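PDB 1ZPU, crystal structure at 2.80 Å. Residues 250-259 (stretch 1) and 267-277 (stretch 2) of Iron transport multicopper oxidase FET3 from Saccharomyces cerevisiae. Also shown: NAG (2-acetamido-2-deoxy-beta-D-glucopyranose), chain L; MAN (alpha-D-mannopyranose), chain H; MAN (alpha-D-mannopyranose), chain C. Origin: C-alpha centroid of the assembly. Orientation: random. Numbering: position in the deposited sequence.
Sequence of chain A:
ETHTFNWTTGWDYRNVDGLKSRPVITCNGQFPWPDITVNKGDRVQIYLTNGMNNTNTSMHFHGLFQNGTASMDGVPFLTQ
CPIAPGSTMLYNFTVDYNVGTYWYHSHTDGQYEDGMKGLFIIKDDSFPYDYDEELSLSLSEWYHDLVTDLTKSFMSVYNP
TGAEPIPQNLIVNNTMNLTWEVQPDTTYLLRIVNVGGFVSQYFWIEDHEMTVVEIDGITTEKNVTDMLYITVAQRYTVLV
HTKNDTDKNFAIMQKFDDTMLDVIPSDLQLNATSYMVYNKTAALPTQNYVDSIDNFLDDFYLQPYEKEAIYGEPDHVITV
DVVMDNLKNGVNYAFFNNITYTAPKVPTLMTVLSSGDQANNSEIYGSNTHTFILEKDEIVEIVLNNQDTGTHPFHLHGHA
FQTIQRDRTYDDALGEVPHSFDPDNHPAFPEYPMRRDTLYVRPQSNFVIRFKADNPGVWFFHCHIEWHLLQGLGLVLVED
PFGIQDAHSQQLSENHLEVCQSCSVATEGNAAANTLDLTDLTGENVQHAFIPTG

Stretch 1 (250-259) FAIMQKFDDT
Stretch 2 267-277: DLQLNATSYMV

Two antiparallel strands, 250-256 and 271-277, pair edge to edge, their directions 142° apart and their axes approaching to 4.3 Å; together the stretches bury 818 Å².

Stretch 2 enters as a loop. Asp-267 stays out of reach of stretch 1, its OD1 accepting a hydrogen bond from O2 of the chain C mannose at 2.6 Å. Leu-268 (phi/psi -66/118, chi1 t, chi2 p) sets CD2 over one face of the Phe-256 ring, and its CD1 lies 3.9 Å from Phe-256 CE1. Gln-269 points CA-to-CB sideways, and the end of its side chain (m, m) leads off from stretch 1, while its N donates to O3 of the chain H mannose at 2.9 Å. Leu-270 (-72/-32, rotamer m,t) breaks the extended path before the strand; its O nevertheless receives Phe-256 N at 2.9 Å, nearly linear at 177°, and its CD1 lies 3.5 Å from Asp-258 OD1.

From Asn-271 the backbone is extended, and non-hydrogen-bonded and hydrogen-bonded pairs alternate. Asn-271 (chi1 p) faces Lys-255, CA to CA 4.3 Å, without hydrogen bonds between their backbones. Its ND2 is bonded to NAG C1 at 1.5 Å; Lys-255 NZ, 3.3 Å from that ND2, makes no hydrogen bond with it because both are donors. Lys-255 is t through chi3.

Ala-272 pairs with Gln-254 through two backbone hydrogen bonds: Ala-272 N to Gln-254 O 2.8 Å, Gln-254 N to Ala-272 O 3.1 Å. Thr-273 (m) opposes Met-253 (t,p), OG1 lying 3.6 Å from SD; its CG2 reaches Ala-251 CB at 3.8 Å, a diagonal contact on the same face.

Ser-274 repeats the pair of backbone hydrogen bonds with Ile-252: Ser-274 N to Ile-252 O 2.7 Å, Ile-252 N to Ser-274 O 2.8 Å. Tyr-275 (m) sits across from small Ala-251. Met-276 (t,t,t) closes the ladder, its N 2.7 Å from Phe-250 O and its O 2.9 Å from Phe-250 N; its CB packs 3.9 Å from CG1 of Ile-252 (m,t).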

ATOM      1  N   PHE A 250      -3.457  10.208  29.280  1.00 68.64           N
ATOM      2  CA  PHE A 250      -4.513   9.663  28.437  1.00 68.49           C
ATOM      3  C   PHE A 250      -4.032   8.512  27.569  1.00 68.62           C
ATOM      4  O   PHE A 250      -2.873   8.457  27.171  1.00 68.76           O
ATOM      5  CB  PHE A 250      -5.073  10.765  27.558  1.00 68.05           C
ATOM      6  CG  PHE A 250      -5.720  11.868  28.318  1.00 67.88           C
ATOM      7  CD1 PHE A 250      -4.968  12.933  28.806  1.00 67.18           C
ATOM      8  CD2 PHE A 250      -7.094  11.857  28.546  1.00 67.68           C
ATOM      9  CE1 PHE A 250      -5.569  13.957  29.498  1.00 65.78           C
ATOM     10  CE2 PHE A 250      -7.697  12.883  29.234  1.00 66.28           C
ATOM     11  CZ  PHE A 250      -6.930  13.933  29.708  1.00 66.73           C
ATOM     12  N   ALA A 251      -4.941   7.597  27.275  1.00 68.66           N
ATOM     13  CA  ALA A 251      -4.607   6.402  26.519  1.00 68.88           C
ATOM     14  C   ALA A 251      -4.662   6.654  25.012  1.00 69.08           C
ATOM     15  O   ALA A 251      -5.646   7.211  24.509  1.00 69.41           O
ATOM     16  CB  ALA A 251      -5.551   5.295  26.894  1.00 68.77           C
ATOM     17  N   ILE A 252      -3.592   6.280  24.310  1.00 68.97           N
ATOM     18  CA  ILE A 252      -3.572   6.216  22.847  1.00 68.78           C
ATOM     19  C   ILE A 252      -3.905   4.767  22.507  1.00 69.06           C
ATOM     20  O   ILE A 252      -3.206   3.845  22.913  1.00 69.19           O
ATOM     21  CB  ILE A 252      -2.180   6.573  22.263  1.00 68.82           C
ATOM     22  CG1 ILE A 252      -1.753   7.986  22.650  1.00 67.46           C
ATOM     23  CG2 ILE A 252      -2.165   6.409  20.736  1.00 69.04           C
ATOM     24  CD1 ILE A 252      -0.279   8.224  22.455  1.00 65.98           C
ATOM     25  N   MET A 253      -4.983   4.568  21.767  1.00 69.36           N
ATOM     26  CA  MET A 253      -5.566   3.246  21.614  1.00 69.35           C
ATOM     27  C   MET A 253      -5.558   2.763  20.171  1.00 69.20           C
ATOM     28  O   MET A 253      -5.986   3.477  19.269  1.00 69.30           O
ATOM     29  CB  MET A 253      -6.994   3.301  22.132  1.00 69.09           C
ATOM     30  CG  MET A 253      -7.475   1.992  22.711  1.00 70.63           C
ATOM     31  SD  MET A 253      -6.865   1.631  24.367  1.00 69.92           S
ATOM     32  CE  MET A 253      -6.142   3.193  24.771  1.00 70.11           C
ATOM     33  N   GLN A 254      -5.056   1.556  19.958  1.00 69.15           N
ATOM     34  CA  GLN A 254      -5.172   0.895  18.657  1.00 69.38           C
ATOM     35  C   GLN A 254      -5.833  -0.498  18.802  1.00 69.27           C
ATOM     36  O   GLN A 254      -5.575  -1.231  19.767  1.00 69.13           O
ATOM     37  CB  GLN A 254      -3.824   0.873  17.898  1.00 68.95           C
ATOM     38  CG  GLN A 254      -2.814  -0.096  18.378  1.00 69.22           C
ATOM     39  CD  GLN A 254      -1.385   0.216  17.896  1.00 70.41           C
ATOM     40  OE1 GLN A 254      -0.539   0.627  18.687  1.00 72.41           O
ATOM     41  NE2 GLN A 254      -1.104  -0.022  16.614  1.00 71.30           N
ATOM     42  N   LYS A 255      -6.701  -0.842  17.855  1.00 69.11           N
ATOM     43  CA  LYS A 255      -7.490  -2.068  17.968  1.00 69.25           C
ATOM     44  C   LYS A 255      -7.500  -2.837  16.652  1.00 69.15           C
ATOM     45  O   LYS A 255      -7.631  -2.224  15.591  1.00 69.18           O
ATOM     46  CB  LYS A 255      -8.923  -1.700  18.376  1.00 69.28           C
ATOM     47  CG  LYS A 255      -9.778  -2.861  18.815  1.00 69.19           C
ATOM     48  CD  LYS A 255     -11.201  -2.415  19.089  1.00 69.44           C
ATOM     49  CE  LYS A 255     -11.969  -3.437  19.912  1.00 69.34           C
ATOM     50  NZ  LYS A 255     -11.540  -4.844  19.641  1.00 70.27           N
ATOM     51  N   PHE A 256      -7.350  -4.161  16.727  1.00 69.00           N
ATOM     52  CA  PHE A 256      -7.450  -5.034  15.559  1.00 69.14           C
ATOM     53  C   PHE A 256      -8.832  -4.909  14.926  1.00 69.46           C
ATOM     54  O   PHE A 256      -9.837  -4.749  15.636  1.00 70.01           O
ATOM     55  CB  PHE A 256      -7.339  -6.491  15.991  1.00 69.27           C
ATOM     56  CG  PHE A 256      -5.968  -7.082  15.905  1.00 69.11           C
ATOM     57  CD1 PHE A 256      -5.141  -7.111  17.017  1.00 68.87           C
ATOM     58  CD2 PHE A 256      -5.545  -7.709  14.736  1.00 69.45           C
ATOM     59  CE1 PHE A 256      -3.899  -7.689  16.943  1.00 69.78           C
ATOM     60  CE2 PHE A 256      -4.303  -8.302  14.649  1.00 68.73           C
ATOM     61  CZ  PHE A 256      -3.469  -8.292  15.747  1.00 69.29           C
ATOM     62  N   ASP A 257      -8.900  -5.012  13.602  1.00 69.50           N
ATOM     63  CA  ASP A 257     -10.154  -5.348  12.932  1.00 69.46           C
ATOM     64  C   ASP A 257     -10.223  -6.875  12.829  1.00 69.66           C
ATOM     65  O   ASP A 257      -9.774  -7.471  11.842  1.00 69.90           O
ATOM     66  CB  ASP A 257     -10.198  -4.712  11.558  1.00 69.18           C
ATOM     67  CG  ASP A 257     -11.435  -5.082  10.774  1.00 69.61           C
ATOM     68  OD1 ASP A 257     -11.580  -4.534   9.662  1.00 69.68           O
ATOM     69  OD2 ASP A 257     -12.255  -5.912  11.242  1.00 69.99           O
ATOM     70  N   ASP A 258     -10.767  -7.512  13.859  1.00 69.72           N
ATOM     71  CA  ASP A 258     -10.636  -8.962  13.989  1.00 70.07           C
ATOM     72  C   ASP A 258     -11.512  -9.707  12.981  1.00 69.82           C
ATOM     73  O   ASP A 258     -11.387 -10.911  12.781  1.00 69.95           O
ATOM     74  CB  ASP A 258     -10.915  -9.399  15.430  1.00 70.52           C
ATOM     75  CG  ASP A 258     -12.247  -8.905  15.937  1.00 71.65           C
ATOM     76  OD1 ASP A 258     -12.304  -8.416  17.088  1.00 73.83           O
ATOM     77  OD2 ASP A 258     -13.236  -8.994  15.181  1.00 72.97           O
ATOM     78  N   THR A 259     -12.404  -8.956  12.359  1.00 69.79           N
ATOM     79  CA  THR A 259     -13.164  -9.383  11.197  1.00 69.58           C
ATOM     80  C   THR A 259     -12.271 -10.040  10.134  1.00 69.55           C
ATOM     81  O   THR A 259     -12.654 -11.021   9.498  1.00 69.69           O
ATOM     82  CB  THR A 259     -13.870  -8.139  10.648  1.00 69.46           C
ATOM     83  OG1 THR A 259     -15.148  -8.064  11.268  1.00 69.03           O
ATOM     84  CG2 THR A 259     -13.983  -8.104   9.094  1.00 70.10           C
ATOM     85  N   ASP A 267      -5.621 -15.851  23.394  1.00 69.44           N
ATOM     86  CA  ASP A 267      -4.651 -15.064  24.158  1.00 69.49           C
ATOM     87  C   ASP A 267      -4.209 -13.798  23.433  1.00 69.53           C
ATOM     88  O   ASP A 267      -3.502 -12.962  24.016  1.00 69.67           O
ATOM     89  CB  ASP A 267      -3.427 -15.889  24.539  1.00 69.40           C
ATOM     90  CG  ASP A 267      -2.575 -16.258  23.342  1.00 70.52           C
ATOM     91  OD1 ASP A 267      -1.334 -16.230  23.491  1.00 72.18           O
ATOM     92  OD2 ASP A 267      -3.130 -16.577  22.258  1.00 71.48           O
ATOM     93  N   LEU A 268      -4.631 -13.650  22.176  1.00 69.36           N
ATOM     94  CA  LEU A 268      -4.264 -12.477  21.372  1.00 69.18           C
ATOM     95  C   LEU A 268      -4.857 -11.193  21.929  1.00 69.31           C
ATOM     96  O   LEU A 268      -6.078 -11.038  21.993  1.00 69.17           O
ATOM     97  CB  LEU A 268      -4.691 -12.628  19.906  1.00 69.24           C
ATOM     98  CG  LEU A 268      -4.525 -11.406  18.997  1.00 68.70           C
ATOM     99  CD1 LEU A 268      -3.090 -10.910  18.988  1.00 67.73           C
ATOM    100  CD2 LEU A 268      -4.981 -11.721  17.589  1.00 68.75           C
ATOM    101  N   GLN A 269      -3.974 -10.275  22.316  1.00 69.49           N
ATOM    102  CA  GLN A 269      -4.390  -8.941  22.735  1.00 69.75           C
ATOM    103  C   GLN A 269      -4.960  -8.199  21.540  1.00 69.48           C
ATOM    104  O   GLN A 269      -4.220  -7.727  20.684  1.00 69.55           O
ATOM    105  CB  GLN A 269      -3.223  -8.171  23.360  1.00 69.88           C
ATOM    106  CG  GLN A 269      -2.805  -8.708  24.724  1.00 72.07           C
ATOM    107  CD  GLN A 269      -3.941  -8.647  25.760  1.00 75.35           C
ATOM    108  OE1 GLN A 269      -4.500  -7.573  26.030  1.00 77.59           O
ATOM    109  NE2 GLN A 269      -4.286  -9.798  26.337  1.00 75.15           N
ATOM    110  N   LEU A 270      -6.284  -8.133  21.466  1.00 69.35           N
ATOM    111  CA  LEU A 270      -6.938  -7.506  20.329  1.00 69.11           C
ATOM    112  C   LEU A 270      -6.782  -5.996  20.363  1.00 69.33           C
ATOM    113  O   LEU A 270      -6.714  -5.336  19.303  1.00 69.58           O
ATOM    114  CB  LEU A 270      -8.413  -7.876  20.278  1.00 69.05           C
ATOM    115  CG  LEU A 270      -8.798  -9.293  19.876  1.00 68.22           C
ATOM    116  CD1 LEU A 270     -10.320  -9.390  19.799  1.00 66.53           C
ATOM    117  CD2 LEU A 270      -8.126  -9.713  18.562  1.00 67.08           C
ATOM    118  N   ASN A 271      -6.726  -5.437  21.566  1.00 69.24           N
ATOM    119  CA  ASN A 271      -6.537  -3.997  21.668  1.00 69.39           C
ATOM    120  C   ASN A 271      -5.351  -3.587  22.519  1.00 68.97           C
ATOM    121  O   ASN A 271      -5.128  -4.141  23.560  1.00 69.37           O
ATOM    122  CB  ASN A 271      -7.850  -3.233  21.975  1.00 69.21           C
ATOM    123  CG  ASN A 271      -8.745  -3.944  22.948  1.00 69.64           C
ATOM    124  OD1 ASN A 271      -8.356  -4.166  24.078  1.00 73.57           O
ATOM    125  ND2 ASN A 271      -9.967  -4.282  22.523  1.00 69.93           N
ATOM    126  N   ALA A 272      -4.574  -2.635  22.028  1.00 68.96           N
ATOM    127  CA  ALA A 272      -3.305  -2.256  22.634  1.00 68.88           C
ATOM    128  C   ALA A 272      -3.318  -0.802  23.107  1.00 69.01           C
ATOM    129  O   ALA A 272      -3.839   0.077  22.419  1.00 69.25           O
ATOM    130  CB  ALA A 272      -2.196  -2.468  21.664  1.00 68.51           C
ATOM    131  N   THR A 273      -2.750  -0.561  24.289  1.00 68.93           N
ATOM    132  CA  THR A 273      -2.744   0.771  24.898  1.00 68.66           C
ATOM    133  C   THR A 273      -1.350   1.390  24.880  1.00 68.76           C
ATOM    134  O   THR A 273      -0.374   0.768  25.307  1.00 68.64           O
ATOM    135  CB  THR A 273      -3.212   0.759  26.391  1.00 68.52           C
ATOM    136  OG1 THR A 273      -4.463   0.075  26.540  1.00 68.28           O
ATOM    137  CG2 THR A 273      -3.323   2.160  26.937  1.00 67.26           C
ATOM    138  N   SER A 274      -1.277   2.624  24.397  1.00 68.76           N
ATOM    139  CA  SER A 274      -0.092   3.460  24.538  1.00 69.01           C
ATOM    140  C   SER A 274      -0.435   4.720  25.335  1.00 69.09           C
ATOM    141  O   SER A 274      -1.582   4.909  25.742  1.00 69.11           O
ATOM    142  CB  SER A 274       0.487   3.830  23.183  1.00 69.17           C
ATOM    143  OG  SER A 274       1.417   2.851  22.763  1.00 70.03           O
ATOM    144  N   TYR A 275       0.552   5.580  25.570  1.00 68.92           N
ATOM    145  CA  TYR A 275       0.376   6.638  26.549  1.00 68.88           C
ATOM    146  C   TYR A 275       0.626   8.039  26.038  1.00 68.82           C
ATOM    147  O   TYR A 275       1.736   8.389  25.658  1.00 68.76           O
ATOM    148  CB  TYR A 275       1.269   6.399  27.766  1.00 68.96           C
ATOM    149  CG  TYR A 275       1.368   4.955  28.144  1.00 69.37           C
ATOM    150  CD1 TYR A 275       2.586   4.283  28.053  1.00 68.62           C
ATOM    151  CD2 TYR A 275       0.242   4.247  28.571  1.00 68.84           C
ATOM    152  CE1 TYR A 275       2.689   2.955  28.384  1.00 68.13           C
ATOM    153  CE2 TYR A 275       0.335   2.914  28.905  1.00 69.05           C
ATOM    154  CZ  TYR A 275       1.568   2.274  28.803  1.00 69.31           C
ATOM    155  OH  TYR A 275       1.680   0.943  29.136  1.00 70.50           O
ATOM    156  N   MET A 276      -0.425   8.847  26.062  1.00 68.78           N
ATOM    157  CA  MET A 276      -0.280  10.288  25.926  1.00 68.84           C
ATOM    158  C   MET A 276      -0.013  10.881  27.320  1.00 68.85           C
ATOM    159  O   MET A 276      -0.905  10.936  28.184  1.00 68.67           O
ATOM    160  CB  MET A 276      -1.517  10.902  25.279  1.00 68.51           C
ATOM    161  CG  MET A 276      -1.356  12.344  24.904  1.00 68.09           C
ATOM    162  SD  MET A 276      -2.827  12.895  24.045  1.00 69.52           S
ATOM    163  CE  MET A 276      -2.619  14.673  24.072  1.00 69.51           C
ATOM    164  N   VAL A 277       1.236  11.302  27.521  1.00 68.73           N
ATOM    165  CA  VAL A 277       1.727  11.698  28.832  1.00 68.64           C
ATOM    166  C   VAL A 277       1.838  13.217  28.994  1.00 68.77           C
ATOM    167  O   VAL A 277       2.700  13.856  28.396  1.00 68.94           O
ATOM    168  CB  VAL A 277       3.099  11.041  29.146  1.00 68.23           C
ATOM    169  CG1 VAL A 277       3.546  11.403  30.528  1.00 67.68           C
ATOM    170  CG2 VAL A 277       3.034   9.528  29.005  1.00 68.28           C
TER
HETATM  171  C1  NAG L   1     -11.029  -4.156  23.532  1.00 67.22           C
HETATM  172  C2  NAG L   1     -11.514  -4.811  24.820  1.00 66.60           C
HETATM  173  C3  NAG L   1     -13.035  -5.000  24.888  1.00 67.08           C
HETATM  174  C4  NAG L   1     -13.761  -3.689  24.695  1.00 66.85           C
HETATM  175  C5  NAG L   1     -13.273  -3.163  23.346  1.00 67.13           C
HETATM  176  C6  NAG L   1     -13.910  -1.813  23.025  1.00 66.21           C
HETATM  177  C7  NAG L   1     -10.332  -6.460  26.171  1.00 69.37           C
HETATM  178  C8  NAG L   1      -9.857  -5.410  27.137  1.00 70.24           C
HETATM  179  N2  NAG L   1     -10.855  -6.078  24.997  1.00 67.71           N
HETATM  180  O3  NAG L   1     -13.433  -5.483  26.150  1.00 67.33           O
HETATM  181  O4  NAG L   1     -15.149  -3.963  24.745  1.00 69.15           O
HETATM  182  O5  NAG L   1     -11.844  -3.013  23.310  1.00 67.83           O
HETATM  183  O6  NAG L   1     -13.397  -0.844  23.909  1.00 64.84           O
HETATM  184  O7  NAG L   1     -10.224  -7.642  26.501  1.00 68.60           O
HETATM  185  C1  MAN H   5       0.970 -12.540  24.884  1.00 72.21           C
HETATM  186  C2  MAN H   5       0.181 -11.361  24.328  1.00 70.68           C
HETATM  187  C3  MAN H   5      -0.527 -11.728  23.031  1.00 71.97           C
HETATM  188  C4  MAN H   5       0.450 -12.393  22.073  1.00 72.60           C
HETATM  189  C5  MAN H   5       1.106 -13.590  22.728  1.00 72.41           C
HETATM  190  C6  MAN H   5       2.130 -14.188  21.783  1.00 72.66           C
HETATM  191  O2  MAN H   5       1.069 -10.315  24.045  1.00 67.50           O
HETATM  192  O3  MAN H   5      -1.044 -10.569  22.415  1.00 72.45           O
HETATM  193  O4  MAN H   5      -0.221 -12.809  20.916  1.00 73.79           O
HETATM  194  O5  MAN H   5       1.774 -13.148  23.889  1.00 72.85           O
HETATM  195  O6  MAN H   5       2.816 -15.197  22.487  1.00 75.35           O
HETATM  196  C1  MAN C   4       1.923 -16.344  27.201  1.00 78.46           C
HETATM  197  C2  MAN C   4       1.296 -15.566  26.054  1.00 77.25           C
HETATM  198  C3  MAN C   4       0.848 -14.183  26.515  1.00 76.74           C
HETATM  199  C4  MAN C   4      -0.014 -14.280  27.765  1.00 77.53           C
HETATM  200  C5  MAN C   4       0.667 -15.115  28.850  1.00 77.52           C
HETATM  201  C6  MAN C   4      -0.224 -15.301  30.073  1.00 77.21           C
HETATM  202  O2  MAN C   4       0.177 -16.277  25.612  1.00 78.10           O
HETATM  203  O3  MAN C   4       0.115 -13.501  25.521  1.00 74.93           O
HETATM  204  O4  MAN C   4      -0.198 -12.967  28.231  1.00 79.97           O
HETATM  205  O5  MAN C   4       1.053 -16.375  28.332  1.00 77.77           O
HETATM  206  O6  MAN C   4      -1.580 -15.412  29.701  1.00 78.10           O